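PDB 6IYT: type I modular polyketide synthase from Streptomyces albus subsp. albus, which probably selects an ethylmalonyl extender unit from its coenzyme A thioester and transfers it to an acyl carrier protein during salinomycin assembly. Local coordinates for residues 126-131 with 186-191; 138-143 with 164-169. All coordinates share one frame; numbering follows the deposited sequence.

Interaction 1 of 2, residues 126-131 with 186-191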
ATOM      1  N   PRO A 126       1.069   2.793   4.670  1.00  5.83           N
ATOM      2  CA  PRO A 126       2.099   2.521   5.693  1.00  6.50           C
ATOM      3  C   PRO A 126       3.157   3.612   5.811  1.00  7.38           C
ATOM      4  O   PRO A 126       3.178   4.567   5.027  1.00  7.55           O
ATOM      5  CB  PRO A 126       2.742   1.214   5.222  1.00  6.67           C
ATOM      6  CG  PRO A 126       2.421   1.098   3.774  1.00  8.70           C
ATOM      7  CD  PRO A 126       1.224   1.965   3.468  1.00  6.40           C
ATOM      8  N   GLY A 127       4.043   3.452   6.756  1.00  9.90           N
ATOM      9  CA  GLY A 127       5.215   4.342   6.869  1.00 11.33           C
ATOM     10  C   GLY A 127       6.423   3.734   6.193  1.00 13.30           C
ATOM     11  O   GLY A 127       6.318   3.118   5.121  1.00 13.64           O
ATOM     12  N   GLN A 128       7.586   3.895   6.799  1.00 13.32           N
ATOM     13  CA  GLN A 128       8.801   3.404   6.177  1.00 13.46           C
ATOM     14  C   GLN A 128       8.851   1.896   6.274  1.00 11.66           C
ATOM     15  O   GLN A 128       8.199   1.295   7.132  1.00 13.87           O
ATOM     16  CB  GLN A 128      10.036   4.032   6.811  1.00 15.00           C
ATOM     17  CG  GLN A 128      10.596   5.167   5.999  1.00 15.63           C
ATOM     18  CD  GLN A 128      11.566   6.020   6.771  1.00 15.28           C
ATOM     19  OE1 GLN A 128      12.740   5.652   6.963  1.00 17.13           O
ATOM     20  NE2 GLN A 128      11.094   7.133   7.248  1.00 13.89           N
ATOM     21  N   GLY A 129       9.541   1.275   5.330  1.00 10.59           N
ATOM     22  CA  GLY A 129       9.621  -0.182   5.266  1.00 10.68           C
ATOM     23  C   GLY A 129       9.155  -0.686   3.913  1.00 12.66           C
ATOM     24  O   GLY A 129       9.448  -1.841   3.516  1.00 11.59           O
ATOM     25  N   SER A 130       8.410   0.177   3.213  1.00 10.07           N
ATOM     26  CA  SER A 130       7.821  -0.122   1.886  1.00 13.72           C
ATOM     27  C   SER A 130       8.858  -0.118   0.742  1.00 11.71           C
ATOM     28  O   SER A 130       8.551  -0.513  -0.386  1.00 12.59           O
ATOM     29  CB  SER A 130       6.737   0.936   1.576  1.00 16.68           C
ATOM     30  OG  SER A 130       5.474   0.346   1.678  1.00 34.45           O
ATOM     31  N   GLN A 131       9.951   0.586   0.961  1.00  9.98           N
ATOM     32  CA  GLN A 131      10.756   1.066  -0.136  1.00  9.74           C
ATOM     33  C   GLN A 131      11.564  -0.086  -0.737  1.00  8.27           C
ATOM     34  O   GLN A 131      12.012  -0.970  -0.015  1.00 10.34           O
ATOM     35  CB  GLN A 131      11.710   2.208   0.372  1.00 10.67           C
ATOM     36  CG  GLN A 131      12.708   1.784   1.453  1.00 12.79           C
ATOM     37  CD  GLN A 131      12.206   1.971   2.889  1.00 14.49           C
ATOM     38  OE1 GLN A 131      11.012   2.074   3.134  1.00 15.60           O
ATOM     39  NE2 GLN A 131      13.146   2.069   3.844  1.00 14.93           N
ATOM     40  N   PRO A 186       9.412  12.029   1.308  1.00  4.45           N
ATOM     41  CA  PRO A 186       8.568  12.658   0.299  1.00  4.69           C
ATOM     42  C   PRO A 186       8.402  11.824  -0.959  1.00  4.49           C
ATOM     43  O   PRO A 186       7.323  11.874  -1.611  1.00  4.81           O
ATOM     44  CB  PRO A 186       9.319  13.993  -0.008  1.00  5.30           C
ATOM     45  CG  PRO A 186      10.110  14.265   1.238  1.00  5.69           C
ATOM     46  CD  PRO A 186      10.569  12.874   1.656  1.00  5.13           C
ATOM     47  N   VAL A 187       9.389  10.979  -1.263  1.00  4.76           N
ATOM     48  CA  VAL A 187       9.257  10.056  -2.403  1.00  5.21           C
ATOM     49  C   VAL A 187       8.199   8.958  -2.108  1.00  5.23           C
ATOM     50  O   VAL A 187       7.314   8.734  -2.906  1.00  4.71           O
ATOM     51  CB  VAL A 187      10.583   9.418  -2.757  1.00  6.38           C
ATOM     52  CG1 VAL A 187      10.360   8.227  -3.651  1.00  7.44           C
ATOM     53  CG2 VAL A 187      11.481  10.434  -3.424  1.00  6.34           C
ATOM     54  N   LEU A 188       8.243   8.387  -0.901  1.00  5.74           N
ATOM     55  CA  LEU A 188       7.212   7.434  -0.455  1.00  6.39           C
ATOM     56  C   LEU A 188       5.811   8.017  -0.499  1.00  5.43           C
ATOM     57  O   LEU A 188       4.878   7.340  -0.885  1.00  4.62           O
ATOM     58  CB  LEU A 188       7.517   6.952   0.955  1.00  8.31           C
ATOM     59  CG  LEU A 188       8.064   5.550   1.213  1.00 15.63           C
ATOM     60  CD1 LEU A 188       8.719   4.895   0.033  1.00 15.91           C
ATOM     61  CD2 LEU A 188       8.949   5.511   2.457  1.00 12.64           C
ATOM     62  N   PHE A 189       5.666   9.251   0.002  1.00  4.81           N
ATOM     63  CA  PHE A 189       4.433   9.982  -0.072  1.00  4.80           C
ATOM     64  C   PHE A 189       3.912  10.054  -1.521  1.00  5.56           C
ATOM     65  O   PHE A 189       2.774   9.720  -1.784  1.00  4.51           O
ATOM     66  CB  PHE A 189       4.639  11.389   0.472  1.00  5.21           C
ATOM     67  CG  PHE A 189       3.518  12.326   0.174  1.00  4.68           C
ATOM     68  CD1 PHE A 189       2.404  12.371   0.996  1.00  4.70           C
ATOM     69  CD2 PHE A 189       3.654  13.279  -0.784  1.00  4.41           C
ATOM     70  CE1 PHE A 189       1.375  13.274   0.770  1.00  4.44           C
ATOM     71  CE2 PHE A 189       2.658  14.204  -1.010  1.00  4.13           C
ATOM     72  CZ  PHE A 189       1.507  14.203  -0.219  1.00  4.40           C
ATOM     73  N   THR A 190       4.792  10.395  -2.453  1.00  4.77           N
ATOM     74  CA  THR A 190       4.389  10.568  -3.841  1.00  6.07           C
ATOM     75  C   THR A 190       3.973   9.243  -4.419  1.00  5.20           C
ATOM     76  O   THR A 190       2.925   9.147  -5.039  1.00  5.10           O
ATOM     77  CB  THR A 190       5.513  11.188  -4.702  1.00  7.31           C
ATOM     78  OG1 THR A 190       6.585  10.254  -4.850  1.00 22.83           O
ATOM     79  CG2 THR A 190       5.998  12.395  -4.069  1.00  5.55           C
ATOM     80  N   VAL A 191       4.708   8.205  -4.089  1.00  4.98           N
ATOM     81  CA  VAL A 191       4.420   6.887  -4.629  1.00  4.86           C
ATOM     82  C   VAL A 191       3.082   6.343  -4.053  1.00  4.91           C
ATOM     83  O   VAL A 191       2.227   5.848  -4.814  1.00  4.86           O
ATOM     84  CB  VAL A 191       5.559   5.905  -4.355  1.00  5.33           C
ATOM     85  CG1 VAL A 191       5.102   4.496  -4.591  1.00  5.33           C
ATOM     86  CG2 VAL A 191       6.761   6.223  -5.215  1.00  5.44           C
TER

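Interaction 2 of 2, residues 138-143 with 164-169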
ATOM      1  N   GLU A 138       9.252   1.379 -13.337  1.00  7.86           N
ATOM      2  CA  GLU A 138       8.641   0.606 -14.393  1.00  9.21           C
ATOM      3  C   GLU A 138       7.183   0.988 -14.525  1.00  9.83           C
ATOM      4  O   GLU A 138       6.662   1.069 -15.624  1.00 11.22           O
ATOM      5  CB  GLU A 138       8.770  -0.888 -14.130  1.00 11.44           C
ATOM      6  CG  GLU A 138       8.274  -1.734 -15.287  1.00 13.04           C
ATOM      7  CD  GLU A 138       8.389  -3.229 -15.016  1.00 18.86           C
ATOM      8  OE1 GLU A 138       7.783  -4.025 -15.796  1.00 17.79           O
ATOM      9  OE2 GLU A 138       8.994  -3.600 -13.967  1.00 16.85           O
ATOM     10  N   LEU A 139       6.580   1.437 -13.422  1.00  8.37           N
ATOM     11  CA  LEU A 139       5.190   1.863 -13.479  1.00  7.89           C
ATOM     12  C   LEU A 139       5.025   3.279 -14.080  1.00  7.56           C
ATOM     13  O   LEU A 139       4.149   3.506 -14.891  1.00  8.02           O
ATOM     14  CB  LEU A 139       4.539   1.762 -12.097  1.00  7.77           C
ATOM     15  CG  LEU A 139       3.029   1.729 -12.104  1.00  7.46           C
ATOM     16  CD1 LEU A 139       2.518   0.578 -12.957  1.00  8.00           C
ATOM     17  CD2 LEU A 139       2.489   1.642 -10.687  1.00  7.98           C
ATOM     18  N   LEU A 140       6.002   4.157 -13.844  1.00  7.46           N
ATOM     19  CA  LEU A 140       6.033   5.404 -14.539  1.00  7.64           C
ATOM     20  C   LEU A 140       6.071   5.169 -16.043  1.00  7.44           C
ATOM     21  O   LEU A 140       5.427   5.888 -16.785  1.00  7.41           O
ATOM     22  CB  LEU A 140       7.229   6.253 -14.130  1.00  6.81           C
ATOM     23  CG  LEU A 140       7.189   6.932 -12.734  1.00  7.06           C
ATOM     24  CD1 LEU A 140       8.532   7.571 -12.468  1.00  7.77           C
ATOM     25  CD2 LEU A 140       6.110   7.959 -12.603  1.00  8.13           C
ATOM     26  N   ASP A 141       6.848   4.173 -16.476  1.00  7.98           N
ATOM     27  CA  ASP A 141       7.075   3.948 -17.901  1.00 10.48           C
ATOM     28  C   ASP A 141       5.902   3.304 -18.571  1.00  9.86           C
ATOM     29  O   ASP A 141       5.736   3.426 -19.785  1.00 12.17           O
ATOM     30  CB  ASP A 141       8.304   3.080 -18.110  1.00 11.97           C
ATOM     31  CG  ASP A 141       9.584   3.802 -17.764  1.00 16.89           C
ATOM     32  OD1 ASP A 141       9.592   5.043 -17.821  1.00 16.59           O
ATOM     33  OD2 ASP A 141      10.572   3.119 -17.408  1.00 21.12           O
ATOM     34  N   SER A 142       5.078   2.596 -17.794  1.00  8.97           N
ATOM     35  CA  SER A 142       4.099   1.675 -18.363  1.00  9.30           C
ATOM     36  C   SER A 142       2.641   2.040 -18.052  1.00  8.46           C
ATOM     37  O   SER A 142       1.727   1.460 -18.638  1.00  8.47           O
ATOM     38  CB  SER A 142       4.371   0.260 -17.883  1.00 10.40           C
ATOM     39  OG  SER A 142       4.275   0.196 -16.464  1.00 12.18           O
ATOM     40  N   SER A 143       2.431   3.018 -17.158  1.00  7.11           N
ATOM     41  CA  SER A 143       1.065   3.436 -16.749  1.00  6.16           C
ATOM     42  C   SER A 143       0.901   4.951 -16.795  1.00  6.37           C
ATOM     43  O   SER A 143       1.277   5.646 -15.857  1.00  6.74           O
ATOM     44  CB  SER A 143       0.747   2.925 -15.308  1.00  6.47           C
ATOM     45  OG  SER A 143      -0.516   3.393 -14.864  1.00  6.18           O
ATOM     46  N   SER A 164      14.343  16.904  -8.096  1.00 11.51           N
ATOM     47  CA  SER A 164      13.176  16.399  -8.849  1.00 11.07           C
ATOM     48  C   SER A 164      12.822  14.997  -8.348  1.00  8.89           C
ATOM     49  O   SER A 164      13.685  14.099  -8.326  1.00  9.45           O
ATOM     50  CB  SER A 164      13.521  16.316 -10.351  1.00 12.61           C
ATOM     51  OG  SER A 164      12.651  15.381 -11.042  1.00 15.29           O
ATOM     52  N   VAL A 165      11.571  14.816  -7.927  1.00  9.03           N
ATOM     53  CA  VAL A 165      11.119  13.523  -7.413  1.00  8.89           C
ATOM     54  C   VAL A 165      11.268  12.404  -8.450  1.00  8.16           C
ATOM     55  O   VAL A 165      11.776  11.302  -8.132  1.00  8.89           O
ATOM     56  CB  VAL A 165       9.659  13.578  -6.910  1.00  8.97           C
ATOM     57  CG1 VAL A 165       9.265  12.247  -6.275  1.00 10.64           C
ATOM     58  CG2 VAL A 165       9.491  14.707  -5.904  1.00  9.17           C
ATOM     59  N   GLU A 166      10.853  12.664  -9.687  1.00  7.62           N
ATOM     60  CA  GLU A 166      11.055  11.669 -10.749  1.00  8.16           C
ATOM     61  C   GLU A 166      12.533  11.326 -10.968  1.00  7.72           C
ATOM     62  O   GLU A 166      12.903  10.128 -11.097  1.00  7.03           O
ATOM     63  CB  GLU A 166      10.436  12.141 -12.061  1.00 10.16           C
ATOM     64  CG  GLU A 166      10.583  11.128 -13.181  1.00 11.73           C
ATOM     65  CD  GLU A 166       9.716  11.431 -14.400  1.00 14.13           C
ATOM     66  OE1 GLU A 166       9.267  12.602 -14.562  1.00 17.37           O
ATOM     67  OE2 GLU A 166       9.556  10.502 -15.240  1.00 17.44           O
ATOM     68  N   SER A 167      13.394  12.337 -10.973  1.00  7.76           N
ATOM     69  CA  SER A 167      14.835  12.074 -11.199  1.00  7.50           C
ATOM     70  C   SER A 167      15.397  11.192 -10.082  1.00  7.11           C
ATOM     71  O   SER A 167      16.247  10.346 -10.309  1.00  7.58           O
ATOM     72  CB  SER A 167      15.636  13.370 -11.283  1.00  9.52           C
ATOM     73  OG  SER A 167      15.231  14.146 -12.388  1.00 12.50           O
ATOM     74  N   VAL A 168      15.005  11.484  -8.856  1.00  8.04           N
ATOM     75  CA  VAL A 168      15.468  10.722  -7.728  1.00  8.22           C
ATOM     76  C   VAL A 168      14.975   9.282  -7.818  1.00  7.31           C
ATOM     77  O   VAL A 168      15.753   8.313  -7.643  1.00  7.01           O
ATOM     78  CB  VAL A 168      15.031  11.381  -6.388  1.00  9.06           C
ATOM     79  CG1 VAL A 168      15.131  10.396  -5.249  1.00 10.17           C
ATOM     80  CG2 VAL A 168      15.907  12.577  -6.096  1.00  9.17           C
ATOM     81  N   VAL A 169      13.702   9.130  -8.169  1.00  7.32           N
ATOM     82  CA  VAL A 169      13.117   7.826  -8.350  1.00  9.16           C
ATOM     83  C   VAL A 169      13.811   7.033  -9.455  1.00 10.22           C
ATOM     84  O   VAL A 169      14.077   5.826  -9.296  1.00  9.01           O
ATOM     85  CB  VAL A 169      11.613   7.956  -8.645  1.00  8.87           C
ATOM     86  CG1 VAL A 169      11.075   6.719  -9.328  1.00  9.49           C
ATOM     87  CG2 VAL A 169      10.869   8.229  -7.350  1.00  8.88           C
TER

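Interaction 1 of 2, residues 126-131 with 186-191
Leu188 makes the whole contact from the helical side, set against Gln128 and Gln131 of the loop. Ahead of it, Pro186 has no amide hydrogen to give to the previous turn, and helix 181-200 is kinked there. Val187 turns its side chain to helix 165-170, while its carbonyl takes bonds from the next turn of the helix. That oxygen is gripped twice. It takes the backbone N of Val191 at 2.9 Å and the hydroxyl OG1 of Thr190 at 2.6 Å. The hydroxyl lies in the carbonyl plane, on a lone pair.

Leu188 then points at the loop and forks. Its CD2 sits 3.9 Å from CG of Gln128, and these two side chains run at about a right angle. The other methyl, CD1, lies 4.0 Å from CB of Gln131. CD2 also comes within 4.1 Å of OE1 of Gln131. It also approaches a buried backbone oxygen, Gly127 O, which has no partner in the model.

Residues 127-131 spell GQGSQ, the motif that follows the first core strand in acyltransferases of this family. In relatives the backbone N of its first glutamine helps form the oxyanion hole, and Gln128 N probably does the same. The loop is braced from within. Gly129 N donates to OE1 of Gln131 at 2.8 Å, with an angle of 155° at the hydrogen. Gln131 reaches back because CG lies between its backbone N and carbonyl carbon (chi1 62°) and the chain bends at chi2. Its NE2 makes a weak bond to Gly314 O.

Beyond Leu188, Phe189 and Thr190 face helix 144-158. Phe189 rests on Val153, and Thr190 packs on Phe150, Val153 and Val157.

Interaction 2 of 2, residues 138-143 with 164-169
Leu140 reaches across to helix 165-170 with one methyl, CD1, which overlaps both Val169 and Glu166. CD1 is 4.1 Å from CG1 of Val169, an apolar contact between two buried side chains. The same methyl lies 4.2 Å from CG of Glu166. The acid is extended beyond CG, with CG anti to the backbone N (chi1 -178°), and this carries its aliphatic part across to the leucine, the two side chains crossing at a slant. Its OE2 is also near CD1, but the main polar partner of that oxygen is NE of Arg170.

Arg170, just past residues 164-169, links the polar ends on the two sides. Its NE pairs with Glu166 OE2 and its NH1 with Asp141 OD1, both as salt bridges. The two carboxylates stay 6.0 Å apart, measured from Asp141 OD1 to Glu166 OE2. The arginine probably offsets the repulsion between them.

Both short helices have serines at their ends. Ser164 is the N-cap of helix 165-170. Its OG accepts from Ser167 N at 3.1 Å, and the bond is nearly straight at 164°. Helix 137-142 finishes with Leu139 O taking both Ser142 N and Ser143 N. Ser142 OG adds a bond of 2.7 Å to Glu138 O, one turn back. Ser143 then caps the next helix, its OG bonding to Phe146 N and also to Leu36 O.

Helix 144-158 packs against both segments; its Phe150 touches Leu140 and Val165. Val169 also touches Val187 of helix 181-200, while Leu139 meets that helix at Leu195. The contact is thus plain packing between two short helices, each laid against the same longer ones. It belongs to the helical layer of the large subdomain, the alpha/beta-hydrolase-like part of the acyltransferase fold.

How the interactions relate
From the N terminus, strand 120-125 of the parallel sheet runs out into loop 126-131, where interaction 1 starts. The chain then enters helix 137-142, the first half of interaction 2. It passes along helix 144-158 and returns in helix 165-170, which closes interaction 2. Only later, on helix 181-200, does interaction 1 close. The smaller loop therefore sits wholly within the larger one, and the two do not cross. Their centres are 14 Å apart. They join where the later segments pack together, with Val187 CG1 3.7 Å from Val169 CG2. Interaction 1 ties the loop after an inner strand of the sheet to helix 181-200, and interaction 2 ties helix 137-142 to helix 165-170.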